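Long-range contacts in Lmo0181 protein (Listeria monocytogenes serovar 1/2a, PDB 5F7V), which binds the cyclic glucan cycloalternan as a membrane-anchored lipoprotein and probably hands it to an ABC transporter: residues A[16-21]-A[46-51]; A[54-59]-A[73-78]; A[69-74]-A[283-288]; A[89-94]-A[121-126]. One frame throughout, in Å; residues are numbered along the deposited sequence. Where two conformers were deposited one is given.

Interaction 1 of 4, residues A[16-21]-A[46-51]. With GLC (alpha-D-glucopyranose), chain B.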
# COMPACT_ATOMS: atom_id res chain seq x y z
N THR A 16 10.24 -8.97 20.76
CA THR A 16 10.19 -7.69 20.06
C THR A 16 9.40 -7.82 18.76
O THR A 16 9.54 -8.81 18.06
CB THR A 16 11.61 -7.18 19.78
OG1 THR A 16 12.35 -8.20 19.09
CG2 THR A 16 12.33 -6.88 21.08
N TYR A 17 8.61 -6.80 18.46
CA TYR A 17 7.83 -6.67 17.22
C TYR A 17 8.13 -5.33 16.62
O TYR A 17 7.93 -4.33 17.29
CB TYR A 17 6.33 -6.85 17.50
CG TYR A 17 5.46 -6.61 16.27
CD1 TYR A 17 5.74 -7.25 15.06
CD2 TYR A 17 4.37 -5.73 16.32
CE1 TYR A 17 4.97 -7.03 13.95
CE2 TYR A 17 3.58 -5.54 15.21
CZ TYR A 17 3.89 -6.17 14.04
OH TYR A 17 3.16 -5.95 12.88
N TYR A 18 8.67 -5.33 15.41
CA TYR A 18 9.05 -4.11 14.67
C TYR A 18 7.99 -3.92 13.60
O TYR A 18 7.63 -4.89 12.92
CB TYR A 18 10.42 -4.38 14.10
CG TYR A 18 11.40 -3.32 13.75
CD1 TYR A 18 12.36 -2.84 14.63
CD2 TYR A 18 11.43 -2.85 12.44
CE1 TYR A 18 13.28 -1.89 14.25
CE2 TYR A 18 12.33 -1.89 12.02
CZ TYR A 18 13.27 -1.41 12.92
OH TYR A 18 14.12 -0.46 12.38
N GLN A 19 7.43 -2.72 13.48
CA GLN A 19 6.34 -2.51 12.50
C GLN A 19 6.25 -1.07 12.02
O GLN A 19 6.87 -0.18 12.60
CB GLN A 19 5.02 -3.00 13.10
CG GLN A 19 4.45 -2.10 14.20
CD GLN A 19 3.52 -1.03 13.65
OE1 GLN A 19 2.59 -1.33 12.91
NE2 GLN A 19 3.76 0.21 14.04
N PHE A 20 5.47 -0.88 10.97
CA PHE A 20 5.21 0.41 10.36
C PHE A 20 3.76 0.77 10.18
O PHE A 20 3.47 1.94 10.11
CB PHE A 20 5.90 0.55 8.98
CG PHE A 20 5.41 -0.46 7.99
CD1 PHE A 20 4.25 -0.24 7.23
CD2 PHE A 20 6.08 -1.65 7.84
CE1 PHE A 20 3.80 -1.25 6.39
CE2 PHE A 20 5.65 -2.62 6.98
CZ PHE A 20 4.50 -2.43 6.25
N SER A 21 2.85 -0.20 10.05
CA SER A 21 1.54 0.18 9.51
C SER A 21 0.58 0.83 10.49
O SER A 21 -0.34 1.50 10.06
CB SER A 21 0.89 -1.03 8.84
OG SER A 21 0.45 -2.01 9.76
N ASN A 46 7.07 -6.26 23.00
CA ASN A 46 7.68 -4.93 23.04
C ASN A 46 7.74 -4.42 21.60
O ASN A 46 8.54 -4.92 20.80
CB ASN A 46 9.08 -5.04 23.62
CG ASN A 46 9.09 -5.62 25.01
OD1 ASN A 46 8.48 -5.07 25.92
ND2 ASN A 46 9.79 -6.72 25.18
N VAL A 47 6.91 -3.43 21.31
CA VAL A 47 6.70 -2.89 19.96
C VAL A 47 7.64 -1.72 19.69
O VAL A 47 7.77 -0.83 20.53
CB VAL A 47 5.24 -2.42 19.77
CG1 VAL A 47 4.99 -1.82 18.39
CG2 VAL A 47 4.29 -3.60 20.02
N GLN A 48 8.30 -1.75 18.53
CA GLN A 48 9.04 -0.60 18.02
C GLN A 48 8.44 -0.21 16.68
O GLN A 48 8.28 -1.04 15.79
CB GLN A 48 10.54 -0.90 17.87
CG GLN A 48 11.39 0.33 17.56
CD GLN A 48 12.88 0.06 17.46
OE1 GLN A 48 13.34 -1.09 17.46
NE2 GLN A 48 13.65 1.13 17.35
N THR A 49 8.08 1.06 16.57
CA THR A 49 7.48 1.61 15.36
C THR A 49 8.45 2.52 14.65
O THR A 49 9.10 3.38 15.28
CB THR A 49 6.24 2.38 15.76
OG1 THR A 49 5.33 1.44 16.32
CG2 THR A 49 5.61 3.12 14.59
N ILE A 50 8.53 2.34 13.34
CA ILE A 50 9.33 3.19 12.45
C ILE A 50 8.43 3.67 11.34
O ILE A 50 7.66 2.87 10.79
CB ILE A 50 10.54 2.45 11.84
CG1 ILE A 50 11.29 1.66 12.93
CG2 ILE A 50 11.44 3.40 11.06
CD1 ILE A 50 11.89 2.50 13.97
N ALA A 51 8.57 4.93 10.97
CA ALA A 51 7.85 5.51 9.84
C ALA A 51 8.11 4.70 8.58
O ALA A 51 9.22 4.23 8.38
CB ALA A 51 8.29 6.96 9.61
C1 GLC B . 2.26 4.93 4.32
C2 GLC B . 2.25 3.57 3.64
C3 GLC B . 1.24 2.63 4.27
C4 GLC B . 1.56 2.52 5.75
C5 GLC B . 1.45 3.92 6.36
C6 GLC B . 1.67 3.93 7.87
O2 GLC B . 1.95 3.76 2.25
O3 GLC B . 1.43 1.31 3.76
O4 GLC B . 0.70 1.57 6.39
O5 GLC B . 2.41 4.76 5.72
O6 GLC B . 3.05 3.65 8.10
O HOH W 1 4.75 3.92 11.29
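Strands 16-19 and 46-49 run side by side as parallel neighbours, their short axes 22° apart. Backbone bonds join them all the way along: Tyr17 N donates to Asn46 O, Gln48 N to Tyr17 O at 2.9 Å, Gln19 N to Gln48 O, and finally Ile50 N to Gln19 O at 3.1 Å. The tight part lies where Tyr18 leans toward the second strand. Its ring lies beside the Gln48 side chain with CE1 3.3 Å from OE1 of Gln48, and the ring and amide planes stand 76° apart; farther out, Tyr18 OH packs against Ile50 CG1 at 3.6 Å. On the other face Gln19 has CG in the crowded position between N and C (chi1 72°) and a chain bent at chi2, which brings NE2 to Thr49 OG1 at 3.0 Å, nearly in the amide plane, while OE1 is taken by Ala22 N. The looser side is strand 46-49, whose Gln48 and Thr49 are exposed although each keeps an atom against buried Tyr18 or Gln19. Beyond the strands the two segments draw apart and a water spans the opening, donating to Phe20 O at 2.6 Å and to Ile50 O. Phe20 O is gripped a second time, by O6 of the chain B glucose at 2.7 Å, so the strand end opens directly into the glycan pocket. This is the beta-alpha-beta start of the first lobe: helix 27-39 packs on Gln19 and Val47, helix 52-64 covers Tyr18 and Ile50, and strand 71-75 pairs with the other edge of strand 13-19.

Interaction 2 of 4, residues A[54-59]-A[73-78]. With GLC (alpha-D-glucopyranose), chain C.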
# COMPACT_ATOMS: atom_id res chain seq x y z
N ASP A 54 11.28 5.17 6.26
CA ASP A 54 12.56 4.69 6.78
C ASP A 54 12.55 3.25 7.28
O ASP A 54 13.60 2.68 7.62
CB ASP A 54 12.98 5.59 7.95
CG ASP A 54 13.29 7.01 7.50
OD1 ASP A 54 13.68 7.20 6.32
OD2 ASP A 54 13.18 7.95 8.33
N TYR A 55 11.38 2.61 7.29
CA TYR A 55 11.27 1.31 7.93
C TYR A 55 12.18 0.24 7.34
O TYR A 55 12.82 -0.50 8.09
CB TYR A 55 9.80 0.86 7.81
CG TYR A 55 9.53 -0.52 8.40
CD1 TYR A 55 9.28 -0.68 9.76
CD2 TYR A 55 9.63 -1.65 7.59
CE1 TYR A 55 9.06 -1.94 10.31
CE2 TYR A 55 9.43 -2.91 8.13
CZ TYR A 55 9.16 -3.05 9.47
OH TYR A 55 8.95 -4.27 10.07
N PHE A 56 12.19 0.09 6.02
CA PHE A 56 12.90 -1.05 5.45
C PHE A 56 14.41 -0.87 5.52
O PHE A 56 15.10 -1.87 5.74
CB PHE A 56 12.42 -1.45 4.04
CG PHE A 56 11.00 -1.97 4.06
CD1 PHE A 56 10.71 -3.24 4.56
CD2 PHE A 56 9.96 -1.15 3.67
CE1 PHE A 56 9.39 -3.68 4.63
CE2 PHE A 56 8.65 -1.58 3.74
CZ PHE A 56 8.39 -2.85 4.21
N THR A 57 14.89 0.36 5.38
CA THR A 57 16.31 0.63 5.53
C THR A 57 16.73 0.32 6.96
O THR A 57 17.77 -0.30 7.20
CB THR A 57 16.61 2.10 5.23
OG1 THR A 57 16.05 2.45 3.96
CG2 THR A 57 18.11 2.33 5.17
N LYS A 58 15.93 0.76 7.91
CA LYS A 58 16.22 0.57 9.33
C LYS A 58 16.17 -0.92 9.71
O LYS A 58 17.05 -1.44 10.39
CB LYS A 58 15.30 1.43 10.22
CG LYS A 58 15.58 2.92 10.13
CD LYS A 58 16.86 3.26 10.85
CE LYS A 58 16.97 4.73 11.21
NZ LYS A 58 18.37 5.23 11.21
N LEU A 59 15.16 -1.62 9.21
CA LEU A 59 14.99 -3.03 9.53
C LEU A 59 16.17 -3.84 9.03
O LEU A 59 16.72 -4.66 9.78
CB LEU A 59 13.66 -3.51 8.93
CG LEU A 59 13.41 -5.00 9.18
CD1 LEU A 59 13.37 -5.42 10.65
CD2 LEU A 59 12.10 -5.35 8.51
N GLU A 73 7.12 -6.73 10.67
CA GLU A 73 6.17 -6.49 9.59
C GLU A 73 6.89 -6.39 8.25
O GLU A 73 7.97 -5.82 8.14
CB GLU A 73 5.41 -5.20 9.86
CG GLU A 73 4.06 -5.17 9.21
CD GLU A 73 3.24 -3.98 9.60
OE1 GLU A 73 3.82 -2.92 9.93
OE2 GLU A 73 1.99 -4.08 9.55
N LEU A 74 6.25 -6.93 7.22
CA LEU A 74 6.72 -6.82 5.81
C LEU A 74 5.52 -6.53 4.98
O LEU A 74 4.43 -6.93 5.30
CB LEU A 74 7.37 -8.09 5.29
CG LEU A 74 8.67 -8.44 5.99
CD1 LEU A 74 9.11 -9.83 5.56
CD2 LEU A 74 9.77 -7.45 5.77
N ASN A 75 5.75 -5.78 3.91
CA ASN A 75 4.74 -5.57 2.89
C ASN A 75 4.92 -6.58 1.76
O ASN A 75 5.94 -7.25 1.63
CB ASN A 75 4.67 -4.09 2.44
CG ASN A 75 5.92 -3.60 1.78
OD1 ASN A 75 6.90 -4.29 1.69
ND2 ASN A 75 5.87 -2.35 1.38
N TYR A 76 3.90 -6.65 0.90
CA TYR A 76 3.90 -7.56 -0.22
C TYR A 76 5.13 -7.33 -1.07
O TYR A 76 5.81 -8.26 -1.45
CB TYR A 76 2.61 -7.32 -1.01
CG TYR A 76 2.13 -8.41 -1.96
CD1 TYR A 76 2.98 -9.20 -2.73
CD2 TYR A 76 0.78 -8.60 -2.14
CE1 TYR A 76 2.48 -10.14 -3.59
CE2 TYR A 76 0.26 -9.57 -2.97
CZ TYR A 76 1.13 -10.33 -3.72
OH TYR A 76 0.64 -11.28 -4.57
N GLU A 77 5.42 -6.06 -1.34
CA GLU A 77 6.44 -5.82 -2.36
C GLU A 77 7.85 -5.93 -1.82
O GLU A 77 8.75 -5.99 -2.64
CB GLU A 77 6.16 -4.51 -3.10
CG GLU A 77 6.08 -3.24 -2.27
CD GLU A 77 4.72 -2.91 -1.65
OE1 GLU A 77 4.00 -3.83 -1.18
OE2 GLU A 77 4.36 -1.71 -1.58
N THR A 78 8.09 -5.98 -0.50
CA THR A 78 9.46 -6.22 0.01
C THR A 78 9.65 -7.65 0.45
O THR A 78 10.76 -8.10 0.70
CB THR A 78 9.78 -5.27 1.18
OG1 THR A 78 9.42 -3.94 0.82
CG2 THR A 78 11.24 -5.24 1.55
C1 GLC C . 0.45 0.85 2.85
C2 GLC C . 0.25 -0.64 3.04
C3 GLC C . 1.48 -1.40 2.57
C4 GLC C . 1.86 -0.98 1.16
C5 GLC C . 2.06 0.53 1.09
C6 GLC C . 2.32 1.03 -0.32
O2 GLC C . -0.02 -0.89 4.43
O3 GLC C . 1.15 -2.78 2.58
O4 GLC C . 3.12 -1.59 0.85
O5 GLC C . 0.84 1.18 1.52
O6 GLC C . 2.29 2.47 -0.20
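Asn75 OD1 is gripped twice, both times by Thr78: OG1 donates at 2.7 Å, approaching a lone pair within the plane of the amide carbonyl, and Thr78 N adds a weak bond, so Asn75 is the N-cap of the helix that follows strand 71-75. The other end of the same amide is also held, since Asn75 ND2 donates to O4 of the chain C glucose at 2.9 Å, and that hydroxyl in turn donates to Glu77 OE2. With both ends engaged, the amide's rotation is fixed, and the capping residue also binds the sugar. Phe56 wedges in from helix 52-64. Thr78 meets one face of its ring tip to tip, with CB 4.1 Å from the ring centroid in a CH-pi contact, and Tyr55 CD2 lies over the opposite face. Phe56 CZ comes 3.3 Å from Asn75 OD1, the ring and amide planes being 23° apart, while Leu74 CD2 touches the ring edge. The preceding residue, Tyr55, has CG anti to its backbone N and sends OH to Glu73 O at 2.7 Å, with the same lone-pair geometry. Helix 52-64 thus packs across strand 71-75: Tyr55 also stacks edge-to-face with Phe20 beyond strand 13-19, Leu59 reaches Tyr18 on that strand, and Tyr82 of helix 76-85 touches both Leu59 and Leu74.

Interaction 3 of 4, residues A[69-74]-A[283-288]. With GLC (alpha-D-glucopyranose), chain C.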
# COMPACT_ATOMS: atom_id res chain seq x y z
N PRO A 69 14.65 -8.11 15.18
CA PRO A 69 13.44 -8.27 15.99
C PRO A 69 12.94 -9.71 15.90
O PRO A 69 13.11 -10.36 14.89
CB PRO A 69 12.44 -7.31 15.32
CG PRO A 69 13.22 -6.45 14.37
CD PRO A 69 14.43 -7.25 14.00
N ASP A 70 12.31 -10.22 16.95
CA ASP A 70 11.77 -11.57 16.87
C ASP A 70 10.68 -11.69 15.82
O ASP A 70 10.63 -12.69 15.13
CB ASP A 70 11.22 -12.01 18.20
CG ASP A 70 12.25 -12.03 19.29
OD1 ASP A 70 13.22 -12.80 19.18
OD2 ASP A 70 12.09 -11.24 20.24
N ALA A 71 9.83 -10.67 15.73
CA ALA A 71 8.76 -10.64 14.76
C ALA A 71 8.84 -9.28 14.08
O ALA A 71 9.15 -8.29 14.73
CB ALA A 71 7.42 -10.83 15.44
N PHE A 72 8.54 -9.21 12.79
CA PHE A 72 8.55 -7.92 12.11
C PHE A 72 7.62 -7.92 10.92
O PHE A 72 7.39 -8.93 10.28
CB PHE A 72 9.98 -7.51 11.71
CG PHE A 72 10.78 -8.53 10.98
CD1 PHE A 72 10.74 -8.64 9.61
CD2 PHE A 72 11.60 -9.41 11.68
CE1 PHE A 72 11.52 -9.58 8.95
CE2 PHE A 72 12.38 -10.35 11.01
CZ PHE A 72 12.35 -10.42 9.63
N GLU A 73 7.12 -6.73 10.67
CA GLU A 73 6.17 -6.49 9.59
C GLU A 73 6.89 -6.39 8.25
O GLU A 73 7.97 -5.82 8.14
CB GLU A 73 5.41 -5.20 9.86
CG GLU A 73 4.06 -5.17 9.21
CD GLU A 73 3.24 -3.98 9.60
OE1 GLU A 73 3.82 -2.92 9.93
OE2 GLU A 73 1.99 -4.08 9.55
N LEU A 74 6.25 -6.93 7.22
CA LEU A 74 6.72 -6.82 5.81
C LEU A 74 5.52 -6.53 4.98
O LEU A 74 4.43 -6.93 5.30
CB LEU A 74 7.37 -8.09 5.29
CG LEU A 74 8.67 -8.44 5.99
CD1 LEU A 74 9.11 -9.83 5.56
CD2 LEU A 74 9.77 -7.45 5.77
N ASN A 283 0.04 -6.63 4.26
CA ASN A 283 1.12 -6.71 5.24
C ASN A 283 1.10 -8.05 5.94
O ASN A 283 0.02 -8.59 6.17
CB ASN A 283 0.94 -5.59 6.26
CG ASN A 283 1.06 -4.23 5.58
OD1 ASN A 283 1.98 -4.01 4.81
ND2 ASN A 283 0.16 -3.30 5.90
N GLY A 284 2.28 -8.52 6.29
CA GLY A 284 2.47 -9.81 6.94
C GLY A 284 3.46 -9.67 8.05
O GLY A 284 4.24 -8.71 8.08
N ILE A 285 3.46 -10.62 8.96
CA ILE A 285 4.43 -10.65 10.05
C ILE A 285 5.27 -11.90 9.87
O ILE A 285 4.77 -13.01 9.75
CB ILE A 285 3.74 -10.61 11.41
CG1 ILE A 285 2.95 -9.32 11.54
CG2 ILE A 285 4.76 -10.79 12.51
CD1 ILE A 285 2.10 -9.23 12.79
N GLY A 286 6.57 -11.65 9.82
CA GLY A 286 7.60 -12.66 9.73
C GLY A 286 8.28 -12.88 11.06
O GLY A 286 8.22 -12.03 11.93
N VAL A 287 8.89 -14.04 11.21
CA VAL A 287 9.63 -14.40 12.43
C VAL A 287 11.09 -14.51 12.04
O VAL A 287 11.44 -15.11 11.02
CB VAL A 287 9.12 -15.73 13.01
CG1 VAL A 287 9.92 -16.17 14.22
CG2 VAL A 287 7.66 -15.58 13.37
N SER A 288 11.97 -13.86 12.80
CA SER A 288 13.40 -13.95 12.48
C SER A 288 13.91 -15.39 12.53
O SER A 288 13.68 -16.13 13.48
CB SER A 288 14.22 -13.11 13.46
OG SER A 288 15.60 -13.37 13.29
C1 GLC C . 0.45 0.85 2.85
C2 GLC C . 0.25 -0.64 3.04
C3 GLC C . 1.48 -1.40 2.57
C4 GLC C . 1.86 -0.98 1.16
C5 GLC C . 2.06 0.53 1.09
C6 GLC C . 2.32 1.03 -0.32
O2 GLC C . -0.02 -0.89 4.43
O3 GLC C . 1.15 -2.78 2.58
O4 GLC C . 3.12 -1.59 0.85
O5 GLC C . 0.84 1.18 1.52
O6 GLC C . 2.29 2.47 -0.20
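Strand 283-287 is the reversed strand of the type 2 periplasmic-binding-protein sheet: the chain returns from the second lobe and slots antiparallel beside strand 71-74. The backbone polar atoms are met in pairs. Phe72 trades N-H and C=O with Gly286, and Leu74 does the same with Gly284, its N lying 2.8 Å from Gly284 O; one residue past Val287, Ser288 N donates to Asp70 O at 2.9 Å from 39° above the carbonyl plane. Both partners of Phe72 and Leu74 are glycines, so on that face of the sheet the large side chains come from one strand, and Gly286 O sits over one face of the Phe72 ring, offset toward its rim. On the opposite face Ala71 CB meets Ile285 CG2 at 4.0 Å. In the buried carboxylate of Glu73, OE1 accepts from Phe20 N, and OE2 is hydrogen-bonded to Ser21 OG. OE2 also lies close to OE1 of Glu125, an approach of like charges that suggests one of the two acids holds a proton. Asp70 OD1 is bonded to Ser291, and Asp70 N to Thr16 OG1. At the pocket end Asn283 spends both amide ends on the chain C glucose: OD1 accepts from O3 at 2.7 Å, and ND2 donates to O2 at 2.8 Å along a nearly straight bond of 164°.

Interaction 4 of 4, residues A[89-94]-A[121-126]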
# COMPACT_ATOMS: atom_id res chain seq x y z
N ALA A 89 12.06 -17.20 9.26
CA ALA A 89 11.82 -18.58 9.62
C ALA A 89 10.71 -19.18 8.73
O ALA A 89 9.67 -18.59 8.53
CB ALA A 89 11.41 -18.70 11.08
N ASP A 90 10.94 -20.40 8.25
CA ASP A 90 9.89 -21.18 7.60
C ASP A 90 8.81 -21.47 8.63
O ASP A 90 9.10 -22.02 9.69
CB ASP A 90 10.55 -22.48 7.10
CG ASP A 90 9.60 -23.44 6.45
OD1 ASP A 90 8.41 -23.15 6.25
OD2 ASP A 90 10.13 -24.54 6.11
N LEU A 91 7.58 -21.09 8.34
CA LEU A 91 6.50 -21.27 9.31
C LEU A 91 5.70 -22.55 9.10
O LEU A 91 4.72 -22.74 9.81
CB LEU A 91 5.59 -20.05 9.25
CG LEU A 91 6.23 -18.71 9.63
CD1 LEU A 91 5.18 -17.61 9.66
CD2 LEU A 91 7.05 -18.70 10.91
N THR A 92 6.13 -23.41 8.18
CA THR A 92 5.39 -24.63 7.83
C THR A 92 5.02 -25.44 9.05
O THR A 92 3.86 -25.83 9.19
CB THR A 92 6.21 -25.50 6.86
OG1 THR A 92 6.44 -24.74 5.68
CG2 THR A 92 5.48 -26.80 6.48
N SER A 93 5.98 -25.73 9.92
CA SER A 93 5.71 -26.56 11.10
C SER A 93 4.76 -25.90 12.09
O SER A 93 3.87 -26.54 12.66
CB SER A 93 7.01 -27.02 11.78
OG SER A 93 7.75 -25.92 12.29
N TYR A 94 4.99 -24.59 12.27
CA TYR A 94 4.25 -23.80 13.24
C TYR A 94 2.80 -23.81 12.80
O TYR A 94 1.89 -23.98 13.62
CB TYR A 94 4.78 -22.35 13.30
CG TYR A 94 6.17 -22.33 13.85
CD1 TYR A 94 6.40 -22.30 15.21
CD2 TYR A 94 7.28 -22.45 13.02
CE1 TYR A 94 7.70 -22.37 15.73
CE2 TYR A 94 8.57 -22.47 13.51
CZ TYR A 94 8.78 -22.43 14.87
OH TYR A 94 10.04 -22.48 15.39
N TYR A 121 6.24 -18.07 4.77
CA TYR A 121 7.28 -17.37 5.54
C TYR A 121 6.76 -16.11 6.25
O TYR A 121 7.53 -15.32 6.83
CB TYR A 121 8.47 -16.99 4.66
CG TYR A 121 9.43 -18.09 4.32
CD1 TYR A 121 10.47 -18.46 5.17
CD2 TYR A 121 9.29 -18.75 3.13
CE1 TYR A 121 11.37 -19.45 4.86
CE2 TYR A 121 10.17 -19.76 2.79
CZ TYR A 121 11.21 -20.10 3.64
OH TYR A 121 12.11 -21.09 3.29
N GLY A 122 5.45 -15.92 6.23
CA GLY A 122 4.86 -14.80 6.99
C GLY A 122 3.41 -15.13 7.22
O GLY A 122 2.85 -15.91 6.48
N MET A 123 2.84 -14.55 8.26
CA MET A 123 1.40 -14.60 8.52
C MET A 123 0.76 -13.29 8.12
O MET A 123 1.16 -12.22 8.55
CB MET A 123 1.15 -14.88 10.00
CG MET A 123 1.71 -16.21 10.45
SD MET A 123 0.85 -17.66 9.79
CE MET A 123 -0.46 -17.89 10.97
N VAL A 124 -0.26 -13.40 7.28
CA VAL A 124 -0.89 -12.19 6.75
C VAL A 124 -1.63 -11.45 7.83
O VAL A 124 -2.42 -12.02 8.58
CB VAL A 124 -1.81 -12.49 5.56
CG1 VAL A 124 -2.91 -13.49 5.90
CG2 VAL A 124 -2.38 -11.19 5.03
N GLU A 125 -1.37 -10.16 7.93
CA GLU A 125 -1.89 -9.29 8.97
C GLU A 125 -3.03 -8.41 8.48
O GLU A 125 -4.01 -8.17 9.20
CB GLU A 125 -0.73 -8.42 9.48
CG GLU A 125 -1.13 -7.39 10.49
CD GLU A 125 -0.17 -6.24 10.60
OE1 GLU A 125 0.82 -6.21 9.76
OE2 GLU A 125 -0.41 -5.41 11.46
N SER A 126 -2.91 -7.90 7.27
CA SER A 126 -3.93 -7.01 6.74
C SER A 126 -3.80 -6.93 5.23
O SER A 126 -2.79 -7.32 4.65
CB SER A 126 -3.84 -5.61 7.33
OG SER A 126 -2.67 -4.92 6.91
O HOH W 2 8.80 -16.04 9.15
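An Asx turn leads into helix 92-97, and the loop that carries it rests on the beginning of the long strand 119-135. Asp90 has CG anti to its backbone N (chi1 177°), which folds the carboxylate back over the next residues. There OD1 takes two bonds from Thr92: OG1 donates at 2.6 Å to its syn lone pair, and Thr92 N donates at 3.0 Å from 52° above the carboxylate plane. Leu91, between them, is the N-cap residue. Its side chain points at the strand, and its CD1 methyl lies 3.8 Å from Gly122 N and also 3.8 Å from Met123 CG, the two side chains crossing obliquely. Strand 119-135 sits next to the reversed strand 278-287 in the sheet of the first lobe, in the place after it in the type 2 binding-protein order. Its bulge belongs to that pairing: Glu125 and Ser126 both face Asn283, a classic beta bulge close to the sugar. At the near end Tyr121 starts out away from the loop, yet its ring swings back alongside it, CD1 3.5 Å from Ala89 O and CE1 3.5 Å from Asp90 N. Direct polar contact between the segments is replaced by water. One molecule sits 2.8 Å from Ala89 O and 2.7 Å from Tyr121 O, spanning the two carbonyls, though further acceptors nearby compete for its protons. Leu91 and Gln120 are joined by a backbone hydrogen bond, and Ala89 pairs in the same way with Val287.

From the N terminus, interaction 1 closes the first loop, a beta-alpha-beta unit through helix 27-39. The chain runs straight on into helix 52-64, and interaction 2 closes the next short loop by laying that helix on strand 71-75 and the cap of helix 76-85. Interaction 3 opens on the strand where interaction 2 closes, the two sharing Glu73 and Leu74; its loop of some 200 residues includes much of the second lobe before returning. Interaction 4 nests inside that loop, placing helix 92-97 against strand 119-135. Glu73, shared by interactions 2 and 3, also touches residues of interactions 1 and 4, so all four meet there.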